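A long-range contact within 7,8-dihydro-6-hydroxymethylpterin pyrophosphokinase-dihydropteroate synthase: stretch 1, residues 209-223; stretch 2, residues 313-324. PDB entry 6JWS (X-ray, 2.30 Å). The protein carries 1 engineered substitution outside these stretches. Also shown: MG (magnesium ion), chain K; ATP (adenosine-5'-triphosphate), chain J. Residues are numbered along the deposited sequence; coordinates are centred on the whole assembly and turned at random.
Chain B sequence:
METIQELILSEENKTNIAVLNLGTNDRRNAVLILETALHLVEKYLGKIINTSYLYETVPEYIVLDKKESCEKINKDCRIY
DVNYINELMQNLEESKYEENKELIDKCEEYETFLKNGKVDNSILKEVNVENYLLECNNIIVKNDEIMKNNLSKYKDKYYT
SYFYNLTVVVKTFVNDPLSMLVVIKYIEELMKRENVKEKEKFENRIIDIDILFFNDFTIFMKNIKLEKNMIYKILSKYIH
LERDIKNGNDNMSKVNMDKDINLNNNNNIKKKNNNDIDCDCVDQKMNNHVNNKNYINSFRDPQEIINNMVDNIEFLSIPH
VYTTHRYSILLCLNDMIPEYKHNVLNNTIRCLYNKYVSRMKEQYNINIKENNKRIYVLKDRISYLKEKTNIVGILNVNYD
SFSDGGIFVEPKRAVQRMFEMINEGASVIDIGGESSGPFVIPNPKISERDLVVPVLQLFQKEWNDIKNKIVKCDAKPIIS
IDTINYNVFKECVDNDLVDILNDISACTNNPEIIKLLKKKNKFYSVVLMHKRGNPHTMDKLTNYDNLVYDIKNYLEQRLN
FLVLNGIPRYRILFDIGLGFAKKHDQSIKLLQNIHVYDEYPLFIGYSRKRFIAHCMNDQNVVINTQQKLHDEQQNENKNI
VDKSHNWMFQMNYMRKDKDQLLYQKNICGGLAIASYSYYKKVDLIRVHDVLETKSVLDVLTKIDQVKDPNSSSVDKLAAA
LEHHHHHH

Stretch 1 (209-223) IDILFFNDFTIFMKN
Stretch 2, residues 313-324: IEFLSIPHVYTT

A short strand can be held by backbone pairing on one side, by a ligand on another and by packed side chains on its two faces. The contact between residues 209-223 and 313-324, which buries 942 Å² counted over both sides, illustrates the principle. Stretch 1 runs as a strand from Ile-209 to Phe-214, reverses through a type II' turn from Phe-214 to Phe-217, closed by Phe-217 N to Phe-214 O at 3.1 Å, and returns as strand 219-221. Against this second strand lies strand 316-318, antiparallel at 169°, the axes approaching to 4.6 Å.

The register is set by two hydrogen-bonded pairs. Ile-219 N donates to Ile-318 O at 2.7 Å and Ile-318 N returns to Ile-219 O at 2.9 Å; Met-221 N donates to Leu-316 O at 2.9 Å and Leu-316 N to Met-221 O at 3.2 Å. Between them Phe-220 faces Ser-317 as a non-hydrogen-bonded pair, CA to CA 4.6 Å. This leaves Ser-317 N free to bond ATP N7 at 2.7 Å, while ATP N6 donates to Ser-317 O at 2.9 Å. The adenine also reaches the first strand, where Ile-211 N donates to ATP N1 at 3.1 Å and ATP N6 to Ile-211 O at 2.8 Å. The base thus bridges two strands whose axes come no nearer than 7.0 Å and diverge by 44°.

The main bump is Ile-318, with 134 Å² covered. Its chi1 and chi2 are both m, and its two arms lie in adjoining parts of one hollow: CD1 meets Ile-211 CG2 at 3.6 Å, while CG2 lies 3.7 Å from Phe-214 N and 4.1 Å from Phe-214 CB. Branched, apolar Ile-219 (m, t) shares its sheet face with Leu-316 (t, p) and Met-221, its CG2 lying 4.2 Å from Leu-316 CD2.

On the other face, Phe-220 (chi1 t) bends its ring back over stretch 2, CD2 3.3 Å from Ser-317 OG, where a small side chain leaves room. Phe-220 CZ touches Phe-315 CD2 at 3.7 Å; the rings are near parallel at 30° but slid apart, centroids 5.4 Å distant. Val-321 CG2 meets the Phe-220 ring edge, 4.1 Å from CE2. Phe-315 (chi1 p) presents one face to ATP C8.

Beyond the strand, a cis peptide bond precedes Pro-319. Its CG lies 3.6 Å from Phe-213 CE1, and Thr-323 CG2 is 3.6 Å from Phe-213 CZ, so the Phe-213 ring (chi1 m) touches both groups. His-320 N donates to Leu-212 O at 3.2 Å, anchoring the type I turn from His-320 to Thr-323, in which Thr-323 OG1 donates to His-320 O at 2.7 Å. Leu-212 (m, t) packs CD2 against His-320 CB at 3.8 Å. The CA-to-CB bond of His-320 points toward stretch 1, and with chi1 t NE2 lies 3.6 Å from Asp-210 CG, while Asp-210 OD1 binds magnesium at 2.3 Å, an acidic group suited to the cation.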

# COMPACT_ATOMS: atom_id res chain seq x y z
N ILE B 209 -34.71 21.53 -11.52
CA ILE B 209 -35.42 20.31 -11.20
C ILE B 209 -36.15 19.81 -12.45
O ILE B 209 -37.08 20.46 -12.92
CB ILE B 209 -36.40 20.53 -10.03
CG1 ILE B 209 -35.71 21.16 -8.81
CG2 ILE B 209 -37.13 19.24 -9.69
CD1 ILE B 209 -36.66 21.54 -7.69
N ASP B 210 -35.76 18.62 -12.93
CA ASP B 210 -36.26 18.05 -14.18
C ASP B 210 -37.10 16.84 -13.84
O ASP B 210 -36.87 16.22 -12.81
CB ASP B 210 -35.11 17.58 -15.07
CG ASP B 210 -34.29 18.74 -15.59
OD1 ASP B 210 -34.89 19.80 -15.86
OD2 ASP B 210 -33.05 18.59 -15.71
N ILE B 211 -38.06 16.51 -14.71
CA ILE B 211 -38.79 15.27 -14.53
C ILE B 211 -38.20 14.27 -15.51
O ILE B 211 -38.19 14.53 -16.70
CB ILE B 211 -40.30 15.43 -14.76
CG1 ILE B 211 -40.88 16.60 -13.95
CG2 ILE B 211 -41.02 14.12 -14.47
CD1 ILE B 211 -42.37 16.79 -14.15
N LEU B 212 -37.67 13.16 -15.00
CA LEU B 212 -37.02 12.20 -15.88
C LEU B 212 -38.04 11.17 -16.33
O LEU B 212 -38.07 10.77 -17.48
CB LEU B 212 -35.84 11.55 -15.15
CG LEU B 212 -34.72 12.50 -14.69
CD1 LEU B 212 -33.73 11.77 -13.77
CD2 LEU B 212 -33.99 13.13 -15.88
N PHE B 213 -38.86 10.70 -15.39
CA PHE B 213 -39.85 9.70 -15.72
C PHE B 213 -41.12 10.03 -14.96
O PHE B 213 -41.07 10.67 -13.92
CB PHE B 213 -39.37 8.30 -15.33
CG PHE B 213 -38.20 7.76 -16.11
CD1 PHE B 213 -38.34 7.39 -17.44
CD2 PHE B 213 -36.96 7.61 -15.50
CE1 PHE B 213 -37.25 6.87 -18.14
CE2 PHE B 213 -35.88 7.09 -16.20
CZ PHE B 213 -36.03 6.72 -17.53
N PHE B 214 -42.24 9.57 -15.50
CA PHE B 214 -43.53 9.69 -14.84
C PHE B 214 -44.36 8.49 -15.27
O PHE B 214 -44.81 8.40 -16.41
CB PHE B 214 -44.19 11.03 -15.19
CG PHE B 214 -45.33 11.42 -14.29
CD1 PHE B 214 -46.50 10.67 -14.24
CD2 PHE B 214 -45.25 12.57 -13.51
CE1 PHE B 214 -47.54 11.04 -13.40
CE2 PHE B 214 -46.29 12.93 -12.68
CZ PHE B 214 -47.44 12.18 -12.64
N ASN B 215 -44.52 7.54 -14.35
CA ASN B 215 -45.09 6.26 -14.70
C ASN B 215 -44.37 5.76 -15.95
O ASN B 215 -43.18 6.06 -16.14
CB ASN B 215 -46.62 6.33 -14.76
CG ASN B 215 -47.22 6.67 -13.41
OD1 ASN B 215 -46.60 6.42 -12.37
ND2 ASN B 215 -48.41 7.25 -13.41
N ASP B 216 -45.11 5.03 -16.80
CA ASP B 216 -44.56 4.46 -18.02
C ASP B 216 -44.92 5.34 -19.22
O ASP B 216 -44.89 4.88 -20.35
CB ASP B 216 -45.09 3.04 -18.23
CG ASP B 216 -46.61 3.00 -18.36
OD1 ASP B 216 -47.25 4.07 -18.19
OD2 ASP B 216 -47.14 1.91 -18.64
N PHE B 217 -45.25 6.62 -18.97
CA PHE B 217 -45.75 7.50 -20.02
C PHE B 217 -44.64 7.85 -21.01
O PHE B 217 -43.47 8.01 -20.63
CB PHE B 217 -46.31 8.80 -19.45
CG PHE B 217 -47.49 8.68 -18.51
CD1 PHE B 217 -48.19 7.49 -18.39
CD2 PHE B 217 -47.92 9.77 -17.78
CE1 PHE B 217 -49.25 7.38 -17.51
CE2 PHE B 217 -48.99 9.66 -16.90
CZ PHE B 217 -49.65 8.46 -16.77
N THR B 218 -45.04 8.03 -22.27
CA THR B 218 -44.19 8.58 -23.32
C THR B 218 -44.90 9.81 -23.89
O THR B 218 -45.89 9.68 -24.61
CB THR B 218 -43.98 7.56 -24.44
OG1 THR B 218 -43.58 6.30 -23.90
CG2 THR B 218 -42.99 8.02 -25.48
N ILE B 219 -44.38 11.00 -23.57
CA ILE B 219 -45.03 12.26 -23.88
C ILE B 219 -44.02 13.20 -24.54
O ILE B 219 -42.87 13.26 -24.11
CB ILE B 219 -45.60 12.88 -22.59
CG1 ILE B 219 -46.83 12.11 -22.11
CG2 ILE B 219 -45.87 14.37 -22.74
CD1 ILE B 219 -47.02 12.13 -20.62
N PHE B 220 -44.47 13.93 -25.58
CA PHE B 220 -43.77 15.10 -26.09
C PHE B 220 -44.80 16.13 -26.53
O PHE B 220 -45.51 15.93 -27.51
CB PHE B 220 -42.78 14.74 -27.21
CG PHE B 220 -41.67 15.75 -27.40
CD1 PHE B 220 -41.87 16.91 -28.13
CD2 PHE B 220 -40.41 15.55 -26.83
CE1 PHE B 220 -40.86 17.85 -28.29
CE2 PHE B 220 -39.40 16.48 -26.99
CZ PHE B 220 -39.62 17.63 -27.72
N MET B 221 -44.89 17.24 -25.78
CA MET B 221 -45.88 18.28 -26.04
C MET B 221 -45.14 19.53 -26.50
O MET B 221 -44.42 20.14 -25.70
CB MET B 221 -46.69 18.59 -24.78
CG MET B 221 -47.76 17.55 -24.47
SD MET B 221 -48.71 17.87 -22.94
CE MET B 221 -49.25 19.56 -23.20
N LYS B 222 -45.35 19.92 -27.77
CA LYS B 222 -44.40 20.72 -28.52
C LYS B 222 -44.52 22.21 -28.19
O LYS B 222 -43.50 22.91 -28.17
CB LYS B 222 -44.51 20.46 -30.02
CG LYS B 222 -43.62 19.34 -30.55
CD LYS B 222 -43.79 19.06 -32.03
CE LYS B 222 -45.09 18.34 -32.36
NZ LYS B 222 -45.07 17.75 -33.72
N ASN B 223 -45.74 22.70 -27.97
CA ASN B 223 -45.89 24.12 -27.66
C ASN B 223 -46.95 24.31 -26.58
O ASN B 223 -48.08 23.84 -26.70
CB ASN B 223 -46.09 25.00 -28.90
CG ASN B 223 -44.90 25.89 -29.18
OD1 ASN B 223 -44.91 26.69 -30.11
ND2 ASN B 223 -43.85 25.78 -28.36
N ILE B 313 -42.34 27.22 -19.19
CA ILE B 313 -42.69 25.89 -19.66
C ILE B 313 -43.03 25.97 -21.14
O ILE B 313 -44.16 26.27 -21.52
CB ILE B 313 -43.83 25.28 -18.83
CG1 ILE B 313 -43.50 25.28 -17.33
CG2 ILE B 313 -44.18 23.89 -19.33
CD1 ILE B 313 -44.60 24.70 -16.47
N GLU B 314 -42.03 25.66 -21.97
CA GLU B 314 -42.16 25.76 -23.42
C GLU B 314 -42.66 24.44 -23.98
O GLU B 314 -43.38 24.43 -24.98
CB GLU B 314 -40.82 26.17 -24.04
CG GLU B 314 -40.30 27.51 -23.54
CD GLU B 314 -39.50 28.33 -24.54
OE1 GLU B 314 -38.75 27.73 -25.33
OE2 GLU B 314 -39.65 29.57 -24.53
N PHE B 315 -42.26 23.32 -23.36
CA PHE B 315 -42.67 22.00 -23.81
C PHE B 315 -42.51 21.00 -22.67
O PHE B 315 -41.92 21.33 -21.65
CB PHE B 315 -41.92 21.59 -25.08
CG PHE B 315 -40.46 21.27 -24.89
CD1 PHE B 315 -39.51 22.28 -24.78
CD2 PHE B 315 -40.02 19.96 -24.82
CE1 PHE B 315 -38.17 21.98 -24.61
CE2 PHE B 315 -38.67 19.66 -24.64
CZ PHE B 315 -37.75 20.67 -24.54
N LEU B 316 -43.08 19.81 -22.84
CA LEU B 316 -42.91 18.73 -21.88
C LEU B 316 -42.41 17.47 -22.59
O LEU B 316 -43.08 16.95 -23.47
CB LEU B 316 -44.24 18.45 -21.16
CG LEU B 316 -44.14 17.41 -20.05
CD1 LEU B 316 -43.25 17.91 -18.91
CD2 LEU B 316 -45.52 17.03 -19.52
N SER B 317 -41.26 16.97 -22.13
CA SER B 317 -40.74 15.71 -22.65
C SER B 317 -40.65 14.68 -21.52
O SER B 317 -39.91 14.87 -20.56
CB SER B 317 -39.40 15.90 -23.33
OG SER B 317 -38.99 14.69 -23.95
N ILE B 318 -41.42 13.60 -21.64
CA ILE B 318 -41.28 12.47 -20.74
C ILE B 318 -41.07 11.22 -21.58
O ILE B 318 -41.92 10.87 -22.39
CB ILE B 318 -42.50 12.29 -19.81
CG1 ILE B 318 -42.89 13.58 -19.08
CG2 ILE B 318 -42.28 11.13 -18.85
CD1 ILE B 318 -42.08 13.90 -17.86
N PRO B 319 -39.97 10.45 -21.37
CA PRO B 319 -38.89 10.82 -20.46
C PRO B 319 -38.18 12.11 -20.86
O PRO B 319 -38.28 12.55 -22.00
CB PRO B 319 -37.92 9.64 -20.61
CG PRO B 319 -38.81 8.48 -20.96
CD PRO B 319 -39.80 9.09 -21.92
N HIS B 320 -37.47 12.71 -19.91
CA HIS B 320 -36.68 13.89 -20.21
C HIS B 320 -35.81 13.61 -21.44
O HIS B 320 -35.38 12.48 -21.68
CB HIS B 320 -35.90 14.33 -18.97
CG HIS B 320 -35.18 15.62 -19.11
ND1 HIS B 320 -33.93 15.71 -19.69
CD2 HIS B 320 -35.51 16.88 -18.73
CE1 HIS B 320 -33.51 16.96 -19.66
NE2 HIS B 320 -34.46 17.69 -19.08
N VAL B 321 -35.58 14.67 -22.23
CA VAL B 321 -34.86 14.60 -23.49
C VAL B 321 -33.47 14.00 -23.25
O VAL B 321 -32.95 13.27 -24.08
CB VAL B 321 -34.76 16.01 -24.13
CG1 VAL B 321 -33.77 16.09 -25.28
CG2 VAL B 321 -36.12 16.53 -24.58
N TYR B 322 -32.90 14.28 -22.07
CA TYR B 322 -31.48 14.02 -21.88
C TYR B 322 -31.20 12.71 -21.16
O TYR B 322 -30.04 12.36 -20.97
CB TYR B 322 -30.80 15.27 -21.32
CG TYR B 322 -30.47 16.31 -22.37
CD1 TYR B 322 -29.26 16.26 -23.05
CD2 TYR B 322 -31.37 17.31 -22.70
CE1 TYR B 322 -28.95 17.20 -24.02
CE2 TYR B 322 -31.08 18.25 -23.69
CZ TYR B 322 -29.86 18.19 -24.34
OH TYR B 322 -29.53 19.11 -25.30
N THR B 323 -32.25 11.95 -20.83
CA THR B 323 -32.15 10.80 -19.94
C THR B 323 -31.01 9.85 -20.31
O THR B 323 -30.33 9.33 -19.44
CB THR B 323 -33.49 10.07 -19.86
OG1 THR B 323 -34.46 11.07 -19.54
CG2 THR B 323 -33.52 8.98 -18.80
N THR B 324 -30.82 9.65 -21.61
CA THR B 324 -29.95 8.63 -22.19
C THR B 324 -28.67 9.29 -22.71
O THR B 324 -27.71 8.61 -23.06
CB THR B 324 -30.73 7.93 -23.30
OG1 THR B 324 -31.32 6.82 -22.62
CG2 THR B 324 -29.92 7.48 -24.49
MG MG K . -33.75 21.59 -16.74
PG ATP J . -34.34 20.84 -19.72
O1G ATP J . -32.93 20.28 -19.61
O2G ATP J . -35.09 20.31 -20.92
O3G ATP J . -35.11 20.67 -18.42
PB ATP J . -32.98 23.52 -19.81
O1B ATP J . -33.27 24.68 -20.70
O2B ATP J . -31.63 22.86 -19.87
O3B ATP J . -34.15 22.44 -19.99
PA ATP J . -34.55 24.34 -17.48
O1A ATP J . -34.91 23.17 -16.62
O2A ATP J . -34.37 25.67 -16.82
O3A ATP J . -33.22 23.98 -18.30
O5' ATP J . -35.61 24.48 -18.67
C5' ATP J . -36.67 23.49 -18.76
C4' ATP J . -37.41 23.67 -20.06
O4' ATP J . -37.58 22.39 -20.72
C3' ATP J . -38.82 24.26 -19.93
O3' ATP J . -39.08 25.10 -21.05
C2' ATP J . -39.69 23.00 -19.84
O2' ATP J . -41.01 23.13 -20.31
C1' ATP J . -38.95 22.05 -20.78
N9 ATP J . -39.12 20.64 -20.43
C8 ATP J . -39.52 19.64 -21.27
N7 ATP J . -39.58 18.47 -20.68
C5 ATP J . -39.17 18.72 -19.38
C6 ATP J . -39.01 17.87 -18.26
N6 ATP J . -39.26 16.57 -18.30
N1 ATP J . -38.59 18.44 -17.10
C2 ATP J . -38.35 19.76 -17.08
N3 ATP J . -38.47 20.65 -18.07
C4 ATP J . -38.89 20.06 -19.20
O HOH W 1 -31.87 20.38 -17.24